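Transcriptional regulator, IclR family (Alicyclobacillus acidocaldarius subsp. acidocaldarius, PDB 5TJJ) probably binds DNA through an N-terminal winged helix-turn-helix domain and regulates transcription. Local coordinates at the interface of chains A and B. Residues are numbered along the deposited sequence; one frame, centred on the assembly and turned at random. Chains: chain A/B, Transcriptional regulator, IclR family.

Contact 1: the interface of chains A and B. Residues chain A 15, 18-19; chain B 55, 57, 72.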
ATOM      1  N   ALA A  15     -10.286  -7.782  -8.872  1.00 39.93           N
ATOM      2  CA  ALA A  15     -10.256  -6.895  -7.720  1.00 41.19           C
ATOM      3  C   ALA A  15     -10.956  -7.494  -6.510  1.00 42.03           C
ATOM      4  O   ALA A  15     -10.435  -7.398  -5.403  1.00 43.78           O
ATOM      5  CB  ALA A  15     -10.877  -5.562  -8.068  1.00 42.48           C
ATOM      6  N   LEU A  18      -8.790 -10.213  -4.973  1.00 39.88           N
ATOM      7  CA  LEU A  18      -7.673  -9.700  -4.204  1.00 40.21           C
ATOM      8  C   LEU A  18      -8.112  -9.074  -2.899  1.00 39.94           C
ATOM      9  O   LEU A  18      -7.432  -9.219  -1.873  1.00 40.43           O
ATOM     10  CB  LEU A  18      -6.859  -8.716  -5.021  1.00 40.13           C
ATOM     11  CG  LEU A  18      -6.189  -9.319  -6.257  1.00 39.15           C
ATOM     12  CD1 LEU A  18      -5.613  -8.209  -7.124  1.00 39.00           C
ATOM     13  CD2 LEU A  18      -5.097 -10.299  -5.855  1.00 39.66           C
ATOM     14  N   LYS A  19      -9.248  -8.399  -2.922  1.00 39.62           N
ATOM     15  CA  LYS A  19      -9.819  -7.864  -1.684  1.00 42.20           C
ATOM     16  C   LYS A  19     -10.169  -8.957  -0.697  1.00 41.72           C
ATOM     17  O   LYS A  19      -9.973  -8.772   0.481  1.00 44.34           O
ATOM     18  CB  LYS A  19     -11.029  -6.974  -1.950  1.00 44.01           C
ATOM     19  CG  LYS A  19     -10.610  -5.673  -2.598  1.00 46.09           C
ATOM     20  CD  LYS A  19     -11.758  -4.810  -3.103  1.00 49.16           C
ATOM     21  CE  LYS A  19     -11.177  -3.733  -4.007  1.00 49.99           C
ATOM     22  NZ  LYS A  19     -12.142  -2.654  -4.333  1.00 53.06           N
TER
ATOM     23  N   GLU B  55     -12.608   0.608  -8.623  1.00 44.41           N
ATOM     24  CA  GLU B  55     -12.123  -0.191  -7.493  1.00 43.66           C
ATOM     25  C   GLU B  55     -11.019   0.496  -6.650  1.00 41.34           C
ATOM     26  O   GLU B  55     -10.533  -0.095  -5.653  1.00 39.07           O
ATOM     27  CB  GLU B  55     -11.599  -1.538  -7.998  1.00 44.63           C
ATOM     28  CG  GLU B  55     -12.554  -2.352  -8.850  1.00 47.45           C
ATOM     29  CD  GLU B  55     -13.709  -2.950  -8.087  1.00 51.68           C
ATOM     30  OE1 GLU B  55     -13.841  -2.680  -6.881  1.00 53.99           O
ATOM     31  OE2 GLU B  55     -14.505  -3.706  -8.702  1.00 56.82           O
ATOM     32  N   PHE B  57      -7.997   0.997  -7.561  1.00 36.91           N
ATOM     33  CA  PHE B  57      -6.668   0.456  -7.929  1.00 35.60           C
ATOM     34  C   PHE B  57      -5.881   1.458  -8.743  1.00 32.80           C
ATOM     35  O   PHE B  57      -4.665   1.381  -8.819  1.00 32.43           O
ATOM     36  CB  PHE B  57      -6.804  -0.816  -8.748  1.00 36.44           C
ATOM     37  CG  PHE B  57      -7.061  -2.027  -7.936  1.00 38.58           C
ATOM     38  CD1 PHE B  57      -7.958  -2.013  -6.890  1.00 39.76           C
ATOM     39  CD2 PHE B  57      -6.432  -3.216  -8.253  1.00 41.53           C
ATOM     40  CE1 PHE B  57      -8.205  -3.153  -6.153  1.00 41.94           C
ATOM     41  CE2 PHE B  57      -6.679  -4.373  -7.516  1.00 42.80           C
ATOM     42  CZ  PHE B  57      -7.558  -4.340  -6.455  1.00 42.75           C
ATOM     43  N   TYR B  72      -6.205   2.044  -3.115  1.00 37.51           N
ATOM     44  CA  TYR B  72      -6.526   0.695  -2.649  1.00 38.53           C
ATOM     45  C   TYR B  72      -5.330  -0.254  -2.652  1.00 36.41           C
ATOM     46  O   TYR B  72      -5.262  -1.209  -1.867  1.00 36.99           O
ATOM     47  CB  TYR B  72      -7.708   0.064  -3.378  1.00 40.68           C
ATOM     48  CG  TYR B  72      -8.226  -1.001  -2.500  1.00 43.71           C
ATOM     49  CD1 TYR B  72      -9.081  -0.704  -1.478  1.00 47.63           C
ATOM     50  CD2 TYR B  72      -7.736  -2.297  -2.593  1.00 47.05           C
ATOM     51  CE1 TYR B  72      -9.520  -1.689  -0.600  1.00 51.14           C
ATOM     52  CE2 TYR B  72      -8.146  -3.288  -1.707  1.00 50.40           C
ATOM     53  CZ  TYR B  72      -9.039  -2.968  -0.718  1.00 51.47           C
ATOM     54  OH  TYR B  72      -9.471  -3.931   0.136  1.00 57.95           O
TER
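A:Lys19, on helix 9-21 of the IclR helix-turn-helix domain, runs its aliphatic chain over B:Tyr72, touches B:Phe57 with CE and delivers its amino group to B:Glu55 of the partner's DNA-binding domain. Its chain runs extended beyond CG, which stands beside the backbone N (chi1 -70°), and this stretch carries NZ past both rings. A:Lys19 CE sits over one face of the B:Tyr72 ring, offset toward the rim, 3.9 Å from the centroid. Nearer the root, A:Lys19 CG lies 3.4 Å from the phenol oxygen OH of B:Tyr72. On the other flank, A:Lys19 CE comes to 3.7 Å from B:Phe57 CE1, the two chains running antiparallel past one another. NZ then donates to two oxygens of one residue. The backbone O of B:Glu55 accepts in the carbonyl plane, on a lone pair, at 3.3 Å from A:Lys19 NZ. Carboxylate B:Glu55 OE1, 3.1 Å from A:Lys19 NZ, completes a salt bridge, approached on its anti side and 30° out of plane; the bend at chi2 (-71°) folds the carboxylate back toward the amine. One turn earlier on the helix, A:Ala15 CB packs against B:Glu55 CG at 3.7 Å and also reaches B:Phe57 CZ. A:Leu18 CD1 meets the ring's CE2 corner.

Contact 2: the interface of chains A and B. Residues chain A 71, 74-75, 78; chain B 117-119, 135-136.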
ATOM      1  N   PRO A  71       3.427 -11.543  -4.278  1.00 38.38           N
ATOM      2  CA  PRO A  71       4.415 -10.550  -3.857  1.00 39.77           C
ATOM      3  C   PRO A  71       4.519  -9.253  -4.675  1.00 38.46           C
ATOM      4  O   PRO A  71       5.068  -8.283  -4.173  1.00 39.12           O
ATOM      5  CB  PRO A  71       5.735 -11.325  -3.915  1.00 42.55           C
ATOM      6  CG  PRO A  71       5.526 -12.386  -4.966  1.00 43.03           C
ATOM      7  CD  PRO A  71       4.054 -12.709  -4.930  1.00 41.38           C
ATOM      8  N   ILE A  74       3.292  -5.912  -3.096  1.00 35.06           N
ATOM      9  CA  ILE A  74       4.056  -5.191  -2.077  1.00 35.33           C
ATOM     10  C   ILE A  74       4.746  -3.921  -2.641  1.00 36.05           C
ATOM     11  O   ILE A  74       4.615  -2.838  -2.045  1.00 35.30           O
ATOM     12  CB  ILE A  74       5.019  -6.124  -1.325  1.00 35.59           C
ATOM     13  CG1 ILE A  74       4.224  -7.201  -0.588  1.00 35.44           C
ATOM     14  CG2 ILE A  74       5.864  -5.358  -0.317  1.00 37.05           C
ATOM     15  CD1 ILE A  74       5.024  -8.452  -0.229  1.00 36.72           C
ATOM     16  N   PRO A  75       5.479  -4.042  -3.765  1.00 37.70           N
ATOM     17  CA  PRO A  75       6.075  -2.828  -4.322  1.00 38.97           C
ATOM     18  C   PRO A  75       5.066  -1.925  -4.991  1.00 36.67           C
ATOM     19  O   PRO A  75       5.256  -0.746  -4.971  1.00 39.03           O
ATOM     20  CB  PRO A  75       7.135  -3.352  -5.305  1.00 40.39           C
ATOM     21  CG  PRO A  75       6.672  -4.729  -5.641  1.00 39.55           C
ATOM     22  CD  PRO A  75       6.057  -5.247  -4.393  1.00 39.18           C
ATOM     23  N   ALA A  78       3.797   0.207  -2.095  1.00 38.13           N
ATOM     24  CA  ALA A  78       4.839   1.151  -1.694  1.00 39.70           C
ATOM     25  C   ALA A  78       4.948   2.315  -2.669  1.00 39.38           C
ATOM     26  O   ALA A  78       5.074   3.449  -2.250  1.00 39.89           O
ATOM     27  CB  ALA A  78       6.182   0.447  -1.557  1.00 40.04           C
TER
ATOM     28  N   ILE B 117      12.711  -8.615  -9.023  1.00 38.74           N
ATOM     29  CA  ILE B 117      12.154  -7.333  -8.597  1.00 38.12           C
ATOM     30  C   ILE B 117      12.545  -6.963  -7.155  1.00 37.34           C
ATOM     31  O   ILE B 117      12.563  -7.784  -6.244  1.00 36.70           O
ATOM     32  CB  ILE B 117      10.628  -7.341  -8.774  1.00 38.74           C
ATOM     33  CG1 ILE B 117      10.033  -5.932  -8.636  1.00 40.18           C
ATOM     34  CG2 ILE B 117       9.966  -8.302  -7.802  1.00 38.98           C
ATOM     35  CD1 ILE B 117       8.526  -5.842  -8.840  1.00 41.16           C
ATOM     36  N   TYR B 118      12.850  -5.694  -6.965  1.00 38.44           N
ATOM     37  CA  TYR B 118      12.969  -5.122  -5.625  1.00 38.58           C
ATOM     38  C   TYR B 118      11.600  -5.084  -4.961  1.00 38.51           C
ATOM     39  O   TYR B 118      10.715  -4.364  -5.408  1.00 38.46           O
ATOM     40  CB  TYR B 118      13.564  -3.712  -5.697  1.00 38.78           C
ATOM     41  CG  TYR B 118      15.055  -3.644  -5.936  1.00 39.27           C
ATOM     42  CD1 TYR B 118      15.886  -4.795  -5.822  1.00 39.34           C
ATOM     43  CD2 TYR B 118      15.672  -2.419  -6.188  1.00 39.65           C
ATOM     44  CE1 TYR B 118      17.264  -4.715  -5.980  1.00 38.79           C
ATOM     45  CE2 TYR B 118      17.062  -2.335  -6.358  1.00 40.21           C
ATOM     46  CZ  TYR B 118      17.856  -3.481  -6.267  1.00 39.76           C
ATOM     47  OH  TYR B 118      19.240  -3.418  -6.431  1.00 39.67           O
ATOM     48  N   ILE B 119      11.447  -5.887  -3.917  1.00 39.05           N
ATOM     49  CA  ILE B 119      10.191  -6.003  -3.155  1.00 41.67           C
ATOM     50  C   ILE B 119      10.081  -4.873  -2.114  1.00 41.96           C
ATOM     51  O   ILE B 119       9.003  -4.337  -1.872  1.00 41.53           O
ATOM     52  CB  ILE B 119      10.116  -7.392  -2.459  1.00 42.16           C
ATOM     53  CG1 ILE B 119       9.839  -8.491  -3.494  1.00 44.30           C
ATOM     54  CG2 ILE B 119       9.078  -7.443  -1.354  1.00 44.42           C
ATOM     55  CD1 ILE B 119       8.569  -8.343  -4.305  1.00 45.09           C
ATOM     56  N   VAL B 135      11.899   1.067  -5.466  1.00 40.79           N
ATOM     57  CA  VAL B 135      11.184  -0.160  -5.084  1.00 40.63           C
ATOM     58  C   VAL B 135      10.282  -0.525  -6.240  1.00 40.38           C
ATOM     59  O   VAL B 135       9.699   0.351  -6.877  1.00 40.47           O
ATOM     60  CB  VAL B 135      10.426  -0.011  -3.751  1.00 42.49           C
ATOM     61  CG1 VAL B 135       9.418  -1.127  -3.541  1.00 44.00           C
ATOM     62  CG2 VAL B 135      11.424  -0.011  -2.602  1.00 42.95           C
ATOM     63  N   GLY B 136      10.234  -1.818  -6.546  1.00 39.96           N
ATOM     64  CA  GLY B 136       9.452  -2.320  -7.682  1.00 40.68           C
ATOM     65  C   GLY B 136      10.166  -2.311  -9.029  1.00 41.40           C
ATOM     66  O   GLY B 136       9.572  -2.699 -10.044  1.00 42.94           O
TER
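The pyrrolidine ring of A:Pro75, in the first turn of helix 73-83, presses against B:Gly136, B:Val135 and the strand 115-122 of the other subunit, whose residues belong to the IclR C-terminal, effector-binding type of domain. Apolar contacts come first. A:Pro75 CB rests 3.5 Å from the CA of B:Gly136, where a glycine offers no side chain to hold the ring off. A:Pro75 CB also meets B:Val135 CG1 at 3.6 Å; that methyl is anti to its own backbone N (chi1 165°), a turn that sends it toward the helix, with A:Ala78 CB also nearby. Farther round the ring, A:Pro75 CG faces B:Ile117 CD1 at 3.9 Å and A:Pro75 CD faces B:Ile119 CD1 at 4.0 Å, so successive ring carbons are matched with different partners. Exchanging A:Pro75 for a glycine would probably leave B:Val135 CG1 and the CD1 methyls of B:Ile117 and B:Ile119 facing a gap and give the helix start more freedom to move. Branched side chains meet beside the proline, A:Ile74 CG2 against B:Ile119 CG2 at 4.0 Å. Carbons also touch backbone carbonyls: A:Ile74 CG2 approaches the O of B:Ile119 at 3.6 Å, and in the reverse sense B:Ile119 CD1, the end of a chain bent at chi2 (-58°), lies 3.5 Å from the O of A:Pro71.

Contact 3: the interface of chains A and B. Residues chain A 46-47, 50-51; chain B 6.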
ATOM      1  N   LEU A  46     -11.201 -19.668 -11.688  1.00 48.57           N
ATOM      2  CA  LEU A  46      -9.925 -20.307 -11.954  1.00 50.33           C
ATOM      3  C   LEU A  46      -9.149 -19.482 -12.972  1.00 48.96           C
ATOM      4  O   LEU A  46      -7.991 -19.150 -12.739  1.00 46.75           O
ATOM      5  CB  LEU A  46     -10.084 -21.774 -12.423  1.00 53.49           C
ATOM      6  CG  LEU A  46      -8.782 -22.594 -12.423  1.00 56.51           C
ATOM      7  CD1 LEU A  46      -8.034 -22.474 -11.079  1.00 54.95           C
ATOM      8  CD2 LEU A  46      -8.991 -24.057 -12.794  1.00 60.10           C
ATOM      9  N   ARG A  47      -9.813 -19.122 -14.064  1.00 49.69           N
ATOM     10  CA  ARG A  47      -9.153 -18.391 -15.132  1.00 52.34           C
ATOM     11  C   ARG A  47      -8.524 -17.064 -14.654  1.00 49.45           C
ATOM     12  O   ARG A  47      -7.399 -16.720 -15.044  1.00 50.98           O
ATOM     13  CB  ARG A  47     -10.131 -18.083 -16.261  1.00 54.78           C
ATOM     14  CG  ARG A  47     -10.669 -19.259 -17.041  1.00 59.50           C
ATOM     15  CD  ARG A  47     -11.466 -18.737 -18.234  1.00 62.56           C
ATOM     16  NE  ARG A  47     -12.621 -19.589 -18.584  1.00 67.79           N
ATOM     17  CZ  ARG A  47     -13.918 -19.313 -18.348  1.00 67.57           C
ATOM     18  NH1 ARG A  47     -14.304 -18.189 -17.716  1.00 63.54           N
ATOM     19  NH2 ARG A  47     -14.840 -20.186 -18.749  1.00 70.81           N
ATOM     20  N   ARG A  50      -5.558 -17.913 -12.084  1.00 48.09           N
ATOM     21  CA  ARG A  50      -4.361 -18.349 -12.788  1.00 51.14           C
ATOM     22  C   ARG A  50      -3.722 -17.184 -13.597  1.00 48.50           C
ATOM     23  O   ARG A  50      -2.510 -17.117 -13.737  1.00 47.22           O
ATOM     24  CB  ARG A  50      -4.655 -19.579 -13.671  1.00 56.97           C
ATOM     25  CG  ARG A  50      -4.624 -20.915 -12.911  1.00 62.60           C
ATOM     26  CD  ARG A  50      -5.109 -22.080 -13.790  1.00 67.93           C
ATOM     27  NE  ARG A  50      -4.516 -23.415 -13.525  1.00 73.35           N
ATOM     28  CZ  ARG A  50      -3.718 -24.121 -14.351  1.00 78.29           C
ATOM     29  NH1 ARG A  50      -3.345 -23.641 -15.540  1.00 79.10           N
ATOM     30  NH2 ARG A  50      -3.275 -25.325 -13.978  1.00 82.39           N
ATOM     31  N   THR A  51      -4.539 -16.264 -14.106  1.00 45.47           N
ATOM     32  CA  THR A  51      -4.028 -15.093 -14.824  1.00 44.26           C
ATOM     33  C   THR A  51      -3.280 -14.178 -13.854  1.00 42.77           C
ATOM     34  O   THR A  51      -2.161 -13.741 -14.159  1.00 44.34           O
ATOM     35  CB  THR A  51      -5.166 -14.337 -15.530  1.00 42.55           C
ATOM     36  OG1 THR A  51      -5.865 -15.256 -16.361  1.00 44.30           O
ATOM     37  CG2 THR A  51      -4.648 -13.216 -16.391  1.00 43.31           C
TER
ATOM     38  N   TYR B   6      -4.626 -21.125 -19.678  1.00 95.24           N
ATOM     39  CA  TYR B   6      -5.418 -19.910 -20.061  1.00 92.77           C
ATOM     40  C   TYR B   6      -4.928 -18.593 -19.454  1.00 84.72           C
ATOM     41  O   TYR B   6      -4.207 -18.549 -18.455  1.00 80.40           O
ATOM     42  CB  TYR B   6      -6.947 -20.047 -19.806  1.00 95.71           C
ATOM     43  CG  TYR B   6      -7.413 -21.059 -18.765  1.00 98.41           C
ATOM     44  CD1 TYR B   6      -8.305 -22.080 -19.121  1.00103.77           C
ATOM     45  CD2 TYR B   6      -7.002 -20.986 -17.429  1.00 96.24           C
ATOM     46  CE1 TYR B   6      -8.762 -23.014 -18.201  1.00106.65           C
ATOM     47  CE2 TYR B   6      -7.453 -21.922 -16.495  1.00 98.81           C
ATOM     48  CZ  TYR B   6      -8.335 -22.937 -16.889  1.00104.25           C
ATOM     49  OH  TYR B   6      -8.811 -23.887 -16.008  1.00106.27           O
TER
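Helix 42-54 of the helix-turn-helix domain, which its place in the motif marks as the probable recognition helix, receives B:Tyr6 from the N-terminal segment of the other subunit. The phenol ring lies against one side of this helix, among A:Leu46, A:Arg47 and A:Arg50. A:Arg47 supplies a methylene: its CG stands over the centre of one face of the B:Tyr6 ring, 4.0 Å from the centroid, in a CH-pi contact. That CG is anti to the carbonyl carbon (chi1 -66°), and it is this aliphatic root that makes the contact. Farther out the chain bends at chi3, and the guanidinium plane is turned steeply, 82° from the ring. A:Arg50 also uses a carbon, CD reaching the ring atom CE2 of B:Tyr6 at 3.6 Å. Its guanidinium plane is likewise steeply turned and does not stack on the ring. At the far end of the tyrosine, the phenol OH points to the branched end of A:Leu46, whose side chain crosses it at about a right angle. On the same helix, A:Thr51 OG1 donates to the backbone O of A:Arg47 one turn back, tilted 26° from the carbonyl plane.

Contacts 1 and 3 lie about 18 Å apart between their C-alpha centres, contacts 1 and 2 about 17 Å, and contacts 2 and 3 about 23 Å. They share no residue; chain A contributes a different helix to each, 9-21 to contact 1, 73-83 to contact 2 and 42-54 to contact 3. Contacts 1 and 3 bring N-terminal DNA-binding regions together, whereas contact 2 sets helix 73-83 of chain A against the C-terminal domain of chain B. The pairing thus spans both domain types, and could fix the relative placement of the two DNA-binding units, if the deposited dimer is the working one.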